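Local coordinates for F1 capsule-anchoring protein (Yersinia pestis, PDB 3FCG) that serves as the outer-membrane usher for secretion of Caf1 fibres, a process for which the middle domain is crucial, at residues P17-I22 with F48-L53; A27-L32 with L62-H67. All blocks are in the same frame, centred on the assembly; numbering follows the deposited sequence.

Interaction 1: residues P17-I22 with F48-L53; sequences PVVRGI and FELANL
Phe48 N donates to Gly21 O over 2.9 Å, the shortest hydrogen bond joining the antiparallel strand segments 17-22 and 48-50. Gly21 N returns the bond to Phe48 O, and farther along Leu50 N meets Val19 O at 3.1 Å, while the reverse bond, from Val19 N to Leu50 O, is weak. The two hydrogen-bonded pairs flank Arg20 and Glu49, a non-hydrogen-bonded pair whose side chains lie on the face opposite Val19, Leu50 and Phe48.

On the face that carries Val19, Leu50 and Phe48, the Phe48 ring packs on the main chain of Gly21. Phe48 CG stands between its own backbone N and carbonyl carbon (chi1 63°), and the ring folds over the neighbouring strand. Gly21 CA lies over the ring face, 4.0 Å from its centroid, in a CH-pi contact. Alongside, Val19 CG1 touches Leu50 CB at 3.7 Å. Leu53, past the end of the strand, sets CD1 against Pro17 O at 3.6 Å and also touches Val19 CG1.

The Arg20-Glu49 face is mixed in character. Arg20 and Glu49 touch through their CG atoms at 3.7 Å, yet Arg20 NE stays 4.3 Å from Glu49 OE1, with guanidinium and carboxylate planes 87° apart; no N-H points at the oxygen. Glu49 OE1 instead accepts a hydrogen bond from Asn14 of the second subunit, whose strand also pairs with Pro17 to Arg20. Backbone bonding and ring-to-glycine packing thus hold this pair of strands together, while the Arg20-Glu49 attraction is probably modest and Glu49 OE1 is engaged at the subunit interface.

Interaction 2: residues A27-L32 with L62-H67; sequences ARVEVL and LKVIIH
The guanidinium of Arg28 lies flat on the imidazole of His67, with centres 3.7 Å apart and planes at 16°. A bend at chi3 (78°) sets Arg28 NE near His67 CD2, and NH2 sits over the centre of the ring. Ile65 CG2 packs on the opposite face, near the rim. At the ring edge, His67 NE2 donates to Glu30 OE1 at 3.0 Å, reaching the anti side of the carboxylate; Arg28 NH1 makes a long salt bridge of 3.9 Å to the same OE1 and a hydrogen bond to Asn40.

Beneath this polar cluster runs a regular antiparallel pairing. Arg28 with His67, Glu30 with Ile65 and Leu32 with Lys63 each exchange two backbone bonds, the shortest being Leu32 N to Lys63 O at 2.7 Å. Leu32 CD1 meets Ile65 CD1 at 3.6 Å on the cluster's face. On the other face are the buried valines, where Val29 CG1 touches Val64 CG1 at 3.8 Å, and Ile66.

One carboxylate thus serves both stacked partners: the near-in-plane bond to Glu30 OE1, together with the stack, would limit rotation of the imidazole, and the negative charge would be expected to ease the approach of arginine to histidine.

In the fold
Together, interactions 1 and 2 show how two sheets close into a sandwich: each contact pairs strands within its own sheet, and the two face one another with centres about 11 Å apart. Leu50 CD2 of interaction 1 packs on Val29 CG1 of interaction 2 at 3.6 Å, and Phe48 CE2 reaches the same methyl at 4.0 Å. Along the chain the segments alternate, strand 10-23 leading into 27-32 and strand 46-50 into 60-67, so that each connection crosses between sheets. This all-beta arrangement is consistent with a Caf1 subunit-like domain. The pairing of segment 17-22 with the second subunit, which extends its sheet, accords with strand swapping in the crystal.

Interaction 1: residues P17-I22 with F48-L53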
ATOM      1  N   PRO A  17       3.533  -6.147  -1.663  1.00 48.24           N
ATOM      2  CA  PRO A  17       2.946  -7.480  -1.637  1.00 48.26           C
ATOM      3  C   PRO A  17       1.621  -7.547  -0.876  1.00 48.32           C
ATOM      4  O   PRO A  17       1.472  -6.928   0.184  1.00 48.28           O
ATOM      5  CB  PRO A  17       4.016  -8.311  -0.930  1.00 48.25           C
ATOM      6  CG  PRO A  17       4.758  -7.340  -0.057  1.00 48.19           C
ATOM      7  CD  PRO A  17       4.483  -5.943  -0.553  1.00 48.23           C
ATOM      8  N   VAL A  18       0.670  -8.293  -1.429  1.00 48.44           N
ATOM      9  CA  VAL A  18      -0.629  -8.522  -0.793  1.00 48.56           C
ATOM     10  C   VAL A  18      -1.052  -9.983  -0.921  1.00 48.75           C
ATOM     11  O   VAL A  18      -0.526 -10.724  -1.755  1.00 48.78           O
ATOM     12  CB  VAL A  18      -1.753  -7.622  -1.386  1.00 48.50           C
ATOM     13  CG1 VAL A  18      -1.586  -6.174  -0.950  1.00 48.59           C
ATOM     14  CG2 VAL A  18      -1.812  -7.739  -2.909  1.00 48.39           C
ATOM     15  N   VAL A  19      -2.000 -10.388  -0.081  1.00 48.95           N
ATOM     16  CA  VAL A  19      -2.647 -11.689  -0.217  1.00 49.16           C
ATOM     17  C   VAL A  19      -4.154 -11.488  -0.409  1.00 49.34           C
ATOM     18  O   VAL A  19      -4.817 -10.846   0.411  1.00 49.32           O
ATOM     19  CB  VAL A  19      -2.303 -12.659   0.961  1.00 49.10           C
ATOM     20  CG1 VAL A  19      -2.216 -11.917   2.286  1.00 49.20           C
ATOM     21  CG2 VAL A  19      -3.302 -13.815   1.042  1.00 49.12           C
ATOM     22  N   ARG A  20      -4.668 -12.021  -1.515  1.00 49.58           N
ATOM     23  CA  ARG A  20      -6.076 -11.873  -1.877  1.00 49.85           C
ATOM     24  C   ARG A  20      -6.841 -13.182  -1.720  1.00 49.95           C
ATOM     25  O   ARG A  20      -6.289 -14.259  -1.942  1.00 50.06           O
ATOM     26  CB  ARG A  20      -6.204 -11.379  -3.318  1.00 49.89           C
ATOM     27  CG  ARG A  20      -5.814  -9.926  -3.527  1.00 50.48           C
ATOM     28  CD  ARG A  20      -5.921  -9.534  -4.992  1.00 51.72           C
ATOM     29  NE  ARG A  20      -7.297  -9.603  -5.486  1.00 52.67           N
ATOM     30  CZ  ARG A  20      -7.638  -9.684  -6.771  1.00 53.28           C
ATOM     31  NH1 ARG A  20      -6.704  -9.717  -7.716  1.00 53.66           N
ATOM     32  NH2 ARG A  20      -8.919  -9.745  -7.113  1.00 53.47           N
ATOM     33  N   GLY A  21      -8.113 -13.076  -1.347  1.00 50.08           N
ATOM     34  CA  GLY A  21      -8.983 -14.244  -1.203  1.00 50.29           C
ATOM     35  C   GLY A  21     -10.450 -13.877  -1.064  1.00 50.46           C
ATOM     36  O   GLY A  21     -10.830 -12.718  -1.246  1.00 50.43           O
ATOM     37  N   ILE A  22     -11.273 -14.875  -0.745  1.00 50.57           N
ATOM     38  CA  ILE A  22     -12.710 -14.680  -0.545  1.00 50.75           C
ATOM     39  C   ILE A  22     -13.135 -15.214   0.823  1.00 50.87           C
ATOM     40  O   ILE A  22     -12.801 -16.344   1.191  1.00 50.83           O
ATOM     41  CB  ILE A  22     -13.553 -15.352  -1.676  1.00 50.77           C
ATOM     42  CG1 ILE A  22     -13.253 -14.711  -3.038  1.00 50.82           C
ATOM     43  CG2 ILE A  22     -15.056 -15.263  -1.375  1.00 50.80           C
ATOM     44  CD1 ILE A  22     -13.768 -15.503  -4.233  1.00 50.92           C
ATOM     45  N   PHE A  48     -11.302  -9.993  -0.283  1.00 52.17           N
ATOM     46  CA  PHE A  48     -10.463  -9.204   0.620  1.00 52.05           C
ATOM     47  C   PHE A  48      -9.032  -9.067   0.104  1.00 52.10           C
ATOM     48  O   PHE A  48      -8.550  -9.916  -0.647  1.00 52.12           O
ATOM     49  CB  PHE A  48     -10.481  -9.772   2.052  1.00 51.95           C
ATOM     50  CG  PHE A  48      -9.918 -11.169   2.181  1.00 51.48           C
ATOM     51  CD1 PHE A  48     -10.765 -12.265   2.271  1.00 50.98           C
ATOM     52  CD2 PHE A  48      -8.542 -11.384   2.244  1.00 51.25           C
ATOM     53  CE1 PHE A  48     -10.253 -13.554   2.405  1.00 50.75           C
ATOM     54  CE2 PHE A  48      -8.020 -12.670   2.374  1.00 50.71           C
ATOM     55  CZ  PHE A  48      -8.878 -13.756   2.457  1.00 50.59           C
ATOM     56  N   GLU A  49      -8.364  -7.992   0.513  1.00 52.13           N
ATOM     57  CA  GLU A  49      -6.967  -7.764   0.161  1.00 52.21           C
ATOM     58  C   GLU A  49      -6.183  -7.310   1.390  1.00 52.38           C
ATOM     59  O   GLU A  49      -6.498  -6.284   2.002  1.00 52.38           O
ATOM     60  CB  GLU A  49      -6.854  -6.739  -0.968  1.00 52.16           C
ATOM     61  CG  GLU A  49      -5.502  -6.724  -1.663  1.00 51.87           C
ATOM     62  CD  GLU A  49      -5.434  -5.701  -2.775  1.00 51.59           C
ATOM     63  OE1 GLU A  49      -5.395  -6.110  -3.955  1.00 51.44           O
ATOM     64  OE2 GLU A  49      -5.426  -4.490  -2.471  1.00 51.59           O
ATOM     65  N   LEU A  50      -5.161  -8.084   1.742  1.00 52.59           N
ATOM     66  CA  LEU A  50      -4.386  -7.845   2.953  1.00 52.79           C
ATOM     67  C   LEU A  50      -3.029  -7.213   2.664  1.00 53.05           C
ATOM     68  O   LEU A  50      -2.116  -7.875   2.169  1.00 53.05           O
ATOM     69  CB  LEU A  50      -4.214  -9.152   3.734  1.00 52.70           C
ATOM     70  CG  LEU A  50      -5.235  -9.572   4.798  1.00 52.49           C
ATOM     71  CD1 LEU A  50      -6.683  -9.252   4.433  1.00 52.22           C
ATOM     72  CD2 LEU A  50      -5.071 -11.050   5.099  1.00 52.16           C
ATOM     73  N   ALA A  51      -2.915  -5.923   2.970  1.00 53.46           N
ATOM     74  CA  ALA A  51      -1.653  -5.197   2.869  1.00 53.89           C
ATOM     75  C   ALA A  51      -0.899  -5.283   4.196  1.00 54.23           C
ATOM     76  O   ALA A  51      -1.435  -5.796   5.181  1.00 54.23           O
ATOM     77  CB  ALA A  51      -1.905  -3.748   2.479  1.00 53.85           C
ATOM     78  N   ASN A  52       0.334  -4.774   4.212  1.00 54.72           N
ATOM     79  CA  ASN A  52       1.241  -4.883   5.367  1.00 55.23           C
ATOM     80  C   ASN A  52       1.528  -6.337   5.767  1.00 55.42           C
ATOM     81  O   ASN A  52       0.720  -6.990   6.436  1.00 55.47           O
ATOM     82  CB  ASN A  52       0.744  -4.057   6.568  1.00 55.36           C
ATOM     83  CG  ASN A  52       1.692  -4.118   7.759  1.00 55.67           C
ATOM     84  OD1 ASN A  52       2.893  -3.865   7.632  1.00 55.85           O
ATOM     85  ND2 ASN A  52       1.152  -4.454   8.928  1.00 55.91           N
ATOM     86  N   LEU A  53       2.686  -6.827   5.336  1.00 55.64           N
ATOM     87  CA  LEU A  53       3.086  -8.217   5.525  1.00 55.78           C
ATOM     88  C   LEU A  53       4.607  -8.272   5.700  1.00 55.97           C
ATOM     89  O   LEU A  53       5.287  -7.274   5.446  1.00 55.98           O
ATOM     90  CB  LEU A  53       2.659  -9.053   4.310  1.00 55.78           C
ATOM     91  CG  LEU A  53       1.170  -9.273   4.020  1.00 55.70           C
ATOM     92  CD1 LEU A  53       0.956  -9.577   2.548  1.00 55.64           C
ATOM     93  CD2 LEU A  53       0.580 -10.377   4.894  1.00 55.59           C
TER

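Interaction 2: residues A27-L32 with L62-H67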
ATOM      1  N   ALA A  27     -15.539 -12.307   8.371  1.00 51.82           N
ATOM      2  CA  ALA A  27     -14.581 -13.173   9.049  1.00 51.60           C
ATOM      3  C   ALA A  27     -13.320 -12.474   9.557  1.00 51.47           C
ATOM      4  O   ALA A  27     -13.112 -11.281   9.323  1.00 51.47           O
ATOM      5  CB  ALA A  27     -14.208 -14.334   8.130  1.00 51.62           C
ATOM      6  N   ARG A  28     -12.499 -13.241  10.271  1.00 51.28           N
ATOM      7  CA  ARG A  28     -11.176 -12.817  10.708  1.00 51.07           C
ATOM      8  C   ARG A  28     -10.128 -13.587   9.917  1.00 51.04           C
ATOM      9  O   ARG A  28     -10.066 -14.817   9.995  1.00 51.12           O
ATOM     10  CB  ARG A  28     -10.998 -13.079  12.205  1.00 51.00           C
ATOM     11  CG  ARG A  28      -9.574 -12.886  12.714  1.00 50.75           C
ATOM     12  CD  ARG A  28      -9.505 -12.995  14.224  1.00 50.30           C
ATOM     13  NE  ARG A  28      -9.543 -14.373  14.708  1.00 49.91           N
ATOM     14  CZ  ARG A  28      -8.471 -15.085  15.049  1.00 49.67           C
ATOM     15  NH1 ARG A  28      -7.254 -14.562  14.961  1.00 49.66           N
ATOM     16  NH2 ARG A  28      -8.616 -16.328  15.484  1.00 49.64           N
ATOM     17  N   VAL A  29      -9.309 -12.865   9.157  1.00 50.91           N
ATOM     18  CA  VAL A  29      -8.254 -13.495   8.367  1.00 50.78           C
ATOM     19  C   VAL A  29      -6.904 -13.382   9.071  1.00 50.67           C
ATOM     20  O   VAL A  29      -6.370 -12.287   9.253  1.00 50.61           O
ATOM     21  CB  VAL A  29      -8.165 -12.922   6.933  1.00 50.79           C
ATOM     22  CG1 VAL A  29      -7.233 -13.774   6.085  1.00 50.76           C
ATOM     23  CG2 VAL A  29      -9.541 -12.870   6.288  1.00 50.88           C
ATOM     24  N   GLU A  30      -6.368 -14.533   9.463  1.00 50.66           N
ATOM     25  CA  GLU A  30      -5.092 -14.611  10.159  1.00 50.69           C
ATOM     26  C   GLU A  30      -4.003 -15.109   9.212  1.00 50.78           C
ATOM     27  O   GLU A  30      -4.224 -16.046   8.439  1.00 50.77           O
ATOM     28  CB  GLU A  30      -5.215 -15.545  11.364  1.00 50.63           C
ATOM     29  CG  GLU A  30      -3.988 -15.597  12.264  1.00 50.68           C
ATOM     30  CD  GLU A  30      -4.146 -16.568  13.419  1.00 50.80           C
ATOM     31  OE1 GLU A  30      -5.085 -17.392  13.390  1.00 50.95           O
ATOM     32  OE2 GLU A  30      -3.329 -16.510  14.362  1.00 51.15           O
ATOM     33  N   VAL A  31      -2.834 -14.474   9.273  1.00 50.91           N
ATOM     34  CA  VAL A  31      -1.687 -14.881   8.465  1.00 51.10           C
ATOM     35  C   VAL A  31      -0.543 -15.335   9.370  1.00 51.34           C
ATOM     36  O   VAL A  31      -0.031 -14.562  10.182  1.00 51.38           O
ATOM     37  CB  VAL A  31      -1.223 -13.759   7.496  1.00 51.06           C
ATOM     38  CG1 VAL A  31       0.028 -14.174   6.738  1.00 50.92           C
ATOM     39  CG2 VAL A  31      -2.331 -13.400   6.512  1.00 50.94           C
ATOM     40  N   LEU A  32      -0.167 -16.604   9.230  1.00 51.69           N
ATOM     41  CA  LEU A  32       0.915 -17.199  10.007  1.00 52.08           C
ATOM     42  C   LEU A  32       2.149 -17.404   9.139  1.00 52.45           C
ATOM     43  O   LEU A  32       2.035 -17.660   7.939  1.00 52.45           O
ATOM     44  CB  LEU A  32       0.482 -18.549  10.581  1.00 52.03           C
ATOM     45  CG  LEU A  32      -0.655 -18.622  11.597  1.00 51.84           C
ATOM     46  CD1 LEU A  32      -1.247 -20.011  11.574  1.00 51.91           C
ATOM     47  CD2 LEU A  32      -0.170 -18.279  12.992  1.00 51.92           C
ATOM     48  N   LEU A  62       3.427 -19.055   3.709  1.00 49.21           N
ATOM     49  CA  LEU A  62       2.539 -18.503   4.723  1.00 48.83           C
ATOM     50  C   LEU A  62       1.401 -19.484   4.996  1.00 48.63           C
ATOM     51  O   LEU A  62       1.130 -20.376   4.188  1.00 48.60           O
ATOM     52  CB  LEU A  62       1.966 -17.153   4.275  1.00 48.78           C
ATOM     53  CG  LEU A  62       2.902 -15.967   4.015  1.00 48.60           C
ATOM     54  CD1 LEU A  62       2.139 -14.854   3.315  1.00 48.25           C
ATOM     55  CD2 LEU A  62       3.548 -15.450   5.297  1.00 48.46           C
ATOM     56  N   LYS A  63       0.749 -19.320   6.144  1.00 48.40           N
ATOM     57  CA  LYS A  63      -0.463 -20.067   6.464  1.00 48.20           C
ATOM     58  C   LYS A  63      -1.602 -19.078   6.683  1.00 48.01           C
ATOM     59  O   LYS A  63      -1.497 -18.171   7.509  1.00 47.95           O
ATOM     60  CB  LYS A  63      -0.263 -20.942   7.706  1.00 48.23           C
ATOM     61  CG  LYS A  63       0.888 -21.942   7.613  1.00 48.35           C
ATOM     62  CD  LYS A  63       0.507 -23.170   6.804  1.00 48.74           C
ATOM     63  CE  LYS A  63       1.609 -24.217   6.840  1.00 48.89           C
ATOM     64  NZ  LYS A  63       1.193 -25.470   6.150  1.00 49.11           N
ATOM     65  N   VAL A  64      -2.681 -19.245   5.927  1.00 47.87           N
ATOM     66  CA  VAL A  64      -3.816 -18.327   5.997  1.00 47.73           C
ATOM     67  C   VAL A  64      -5.064 -19.047   6.502  1.00 47.71           C
ATOM     68  O   VAL A  64      -5.577 -19.958   5.848  1.00 47.68           O
ATOM     69  CB  VAL A  64      -4.092 -17.645   4.628  1.00 47.67           C
ATOM     70  CG1 VAL A  64      -5.311 -16.740   4.709  1.00 47.58           C
ATOM     71  CG2 VAL A  64      -2.881 -16.844   4.174  1.00 47.59           C
ATOM     72  N   ILE A  65      -5.534 -18.638   7.679  1.00 47.71           N
ATOM     73  CA  ILE A  65      -6.762 -19.182   8.255  1.00 47.69           C
ATOM     74  C   ILE A  65      -7.866 -18.144   8.159  1.00 47.79           C
ATOM     75  O   ILE A  65      -7.703 -17.010   8.615  1.00 47.81           O
ATOM     76  CB  ILE A  65      -6.597 -19.585   9.742  1.00 47.61           C
ATOM     77  CG1 ILE A  65      -5.277 -20.327   9.972  1.00 47.41           C
ATOM     78  CG2 ILE A  65      -7.792 -20.427  10.203  1.00 47.43           C
ATOM     79  CD1 ILE A  65      -4.839 -20.352  11.422  1.00 47.27           C
ATOM     80  N   ILE A  66      -8.986 -18.535   7.558  1.00 47.95           N
ATOM     81  CA  ILE A  66     -10.163 -17.678   7.514  1.00 48.14           C
ATOM     82  C   ILE A  66     -11.173 -18.155   8.557  1.00 48.31           C
ATOM     83  O   ILE A  66     -11.927 -19.098   8.320  1.00 48.28           O
ATOM     84  CB  ILE A  66     -10.789 -17.613   6.097  1.00 48.10           C
ATOM     85  CG1 ILE A  66      -9.725 -17.242   5.057  1.00 48.12           C
ATOM     86  CG2 ILE A  66     -11.935 -16.602   6.068  1.00 48.14           C
ATOM     87  CD1 ILE A  66     -10.161 -17.415   3.610  1.00 48.19           C
ATOM     88  N   HIS A  67     -11.154 -17.505   9.722  1.00 48.66           N
ATOM     89  CA  HIS A  67     -12.090 -17.798  10.810  1.00 48.95           C
ATOM     90  C   HIS A  67     -13.451 -17.190  10.494  1.00 49.36           C
ATOM     91  O   HIS A  67     -13.640 -15.980  10.637  1.00 49.49           O
ATOM     92  CB  HIS A  67     -11.587 -17.229  12.140  1.00 48.77           C
ATOM     93  CG  HIS A  67     -10.178 -17.606  12.473  1.00 48.33           C
ATOM     94  ND1 HIS A  67      -9.866 -18.693  13.260  1.00 47.98           N
ATOM     95  CD2 HIS A  67      -8.999 -17.032  12.137  1.00 47.95           C
ATOM     96  CE1 HIS A  67      -8.554 -18.777  13.389  1.00 47.85           C
ATOM     97  NE2 HIS A  67      -8.005 -17.780  12.719  1.00 47.91           N
TER